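Local coordinates for NEQ011 (Nanoarchaeum equitans Kin4-M, PDB 6GQ8), which probably reduces superoxide at a non-haem iron centre, as a superoxide reductase of the neelaredoxin type, at residues Ile25-Gly30 with Val46-Glu51. Sequence-based numbering, arbitrary orientation.
Sequences ITIEVG and VDLYFE
I27 drives its CD1 methyl into the flank of L48, 4.0 Å from L48 CB and about as far from both leucine methyls, so one carbon meets nearly the whole branch. The other arm of the isoleucine works separately: I27 CG2 reaches V46 CG2 at 3.7 Å. L48 CD2, which also touches I27 CD1, lies 3.9 Å from I25 CG2, with I25 CD1 close by. With CG anti to the backbone N (chi1 177°), the leucine fork reaches across to I25 and I27. Cutting L48 back to an alanine would probably open a gap between the two sheets, leaving I25 CG2 without its leucine neighbour and I27 CD1 with little more than CB to rest on. All four side chains are buried, and V81 and I60 also touch L48. The looser side belongs to T26 and E28, partly exposed and taking no part. D47, buried, points away and forms a salt bridge with R62. The axes of segments 25-29 and 46-51 approach to 9.3 Å at 145°; they lie on different sheets, and their aliphatic side chains pack face to face in the core of a beta sandwich, consistent with the immunoglobulin-like fold of superoxide reductases.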
loop_
_atom_site.group_PDB
_atom_site.type_symbol
_atom_site.label_atom_id
_atom_site.label_comp_id
_atom_site.label_asym_id
_atom_site.label_seq_id
_atom_site.Cartn_x
_atom_site.Cartn_y
_atom_site.Cartn_z
ATOM N N ILE A 25 -6.677 -7.289 -16.849
ATOM C CA ILE A 25 -6.842 -5.844 -16.849
ATOM C C ILE A 25 -5.455 -5.218 -16.838
ATOM O O ILE A 25 -4.720 -5.331 -15.848
ATOM C CB ILE A 25 -7.676 -5.368 -15.652
ATOM C CG1 ILE A 25 -9.046 -6.054 -15.658
ATOM C CG2 ILE A 25 -7.850 -3.861 -15.688
ATOM C CD1 ILE A 25 -9.776 -5.978 -14.331
ATOM N N THR A 26 -5.092 -4.570 -17.940
ATOM C CA THR A 26 -3.825 -3.863 -18.055
ATOM C C THR A 26 -4.069 -2.381 -17.808
ATOM O O THR A 26 -5.011 -1.802 -18.359
ATOM C CB THR A 26 -3.195 -4.074 -19.435
ATOM O OG1 THR A 26 -3.037 -5.475 -19.690
ATOM C CG2 THR A 26 -1.832 -3.395 -19.513
ATOM N N ILE A 27 -3.229 -1.775 -16.973
ATOM C CA ILE A 27 -3.291 -0.349 -16.685
ATOM C C ILE A 27 -1.915 0.233 -16.968
ATOM O O ILE A 27 -0.912 -0.260 -16.440
ATOM C CB ILE A 27 -3.709 -0.066 -15.229
ATOM C CG1 ILE A 27 -4.969 -0.853 -14.862
ATOM C CG2 ILE A 27 -3.958 1.419 -15.028
ATOM C CD1 ILE A 27 -5.080 -1.154 -13.388
ATOM N N GLU A 28 -1.865 1.265 -17.806
ATOM C CA GLU A 28 -0.607 1.915 -18.145
ATOM C C GLU A 28 -0.805 3.421 -18.159
ATOM O O GLU A 28 -1.753 3.919 -18.773
ATOM C CB GLU A 28 -0.085 1.434 -19.508
ATOM C CG GLU A 28 1.294 1.967 -19.871
ATOM C CD GLU A 28 1.860 1.346 -21.139
ATOM O OE1 GLU A 28 1.118 0.625 -21.840
ATOM O OE2 GLU A 28 3.050 1.582 -21.435
ATOM N N VAL A 29 0.087 4.140 -17.482
ATOM C CA VAL A 29 0.093 5.599 -17.483
ATOM C C VAL A 29 1.185 6.066 -18.434
ATOM O O VAL A 29 2.325 5.590 -18.362
ATOM C CB VAL A 29 0.312 6.164 -16.070
ATOM C CG1 VAL A 29 0.310 7.686 -16.105
ATOM C CG2 VAL A 29 -0.758 5.647 -15.117
ATOM N N GLY A 30 0.837 6.979 -19.333
ATOM C CA GLY A 30 1.802 7.457 -20.305
ATOM C C GLY A 30 2.057 6.480 -21.430
ATOM O O GLY A 30 3.207 6.322 -21.863
ATOM N N VAL A 46 -1.300 3.270 -8.795
ATOM C CA VAL A 46 -2.602 3.230 -9.449
ATOM C C VAL A 46 -3.542 2.378 -8.604
ATOM O O VAL A 46 -3.173 1.285 -8.163
ATOM C CB VAL A 46 -2.511 2.684 -10.889
ATOM C CG1 VAL A 46 -1.723 1.386 -10.925
ATOM C CG2 VAL A 46 -3.901 2.481 -11.471
ATOM N N ASP A 47 -4.742 2.891 -8.351
ATOM C CA ASP A 47 -5.811 2.127 -7.721
ATOM C C ASP A 47 -6.822 1.722 -8.784
ATOM O O ASP A 47 -7.174 2.523 -9.654
ATOM C CB ASP A 47 -6.510 2.941 -6.629
ATOM C CG ASP A 47 -5.806 2.856 -5.291
ATOM O OD1 ASP A 47 -5.189 1.812 -5.006
ATOM O OD2 ASP A 47 -5.880 3.837 -4.517
ATOM N N LEU A 48 -7.281 0.472 -8.719
ATOM C CA LEU A 48 -8.262 -0.051 -9.663
ATOM C C LEU A 48 -9.520 -0.448 -8.906
ATOM O O LEU A 48 -9.458 -1.259 -7.976
ATOM C CB LEU A 48 -7.704 -1.249 -10.432
ATOM C CG LEU A 48 -8.673 -1.934 -11.401
ATOM C CD1 LEU A 48 -8.997 -1.032 -12.585
ATOM C CD2 LEU A 48 -8.116 -3.263 -11.872
ATOM N N TYR A 49 -10.657 0.113 -9.309
ATOM C CA TYR A 49 -11.946 -0.216 -8.722
ATOM C C TYR A 49 -12.872 -0.792 -9.786
ATOM O O TYR A 49 -12.718 -0.524 -10.982
ATOM C CB TYR A 49 -12.611 1.016 -8.098
ATOM C CG TYR A 49 -11.790 1.713 -7.033
ATOM C CD1 TYR A 49 -11.974 1.424 -5.685
ATOM C CD2 TYR A 49 -10.849 2.672 -7.374
ATOM C CE1 TYR A 49 -11.231 2.066 -4.706
ATOM C CE2 TYR A 49 -10.103 3.322 -6.404
ATOM C CZ TYR A 49 -10.300 3.014 -5.074
ATOM O OH TYR A 49 -9.558 3.653 -4.111
ATOM N N PHE A 50 -13.839 -1.587 -9.336
ATOM C CA PHE A 50 -14.955 -2.016 -10.169
ATOM C C PHE A 50 -16.236 -1.566 -9.488
ATOM O O PHE A 50 -16.477 -1.908 -8.326
ATOM C CB PHE A 50 -14.959 -3.530 -10.384
ATOM C CG PHE A 50 -16.170 -4.030 -11.128
ATOM C CD1 PHE A 50 -16.479 -3.535 -12.385
ATOM C CD2 PHE A 50 -16.993 -4.996 -10.573
ATOM C CE1 PHE A 50 -17.591 -3.990 -13.075
ATOM C CE2 PHE A 50 -18.107 -5.458 -11.260
ATOM C CZ PHE A 50 -18.406 -4.955 -12.512
ATOM N N GLU A 51 -17.039 -0.777 -10.199
ATOM C CA GLU A 51 -18.319 -0.302 -9.687
ATOM C C GLU A 51 -19.437 -0.991 -10.456
ATOM O O GLU A 51 -19.840 -0.521 -11.529
ATOM C CB GLU A 51 -18.435 1.220 -9.807
ATOM C CG GLU A 51 -19.687 1.782 -9.157
ATOM C CD GLU A 51 -19.796 3.289 -9.286
ATOM O OE1 GLU A 51 -18.746 3.965 -9.339
ATOM O OE2 GLU A 51 -20.936 3.799 -9.329
#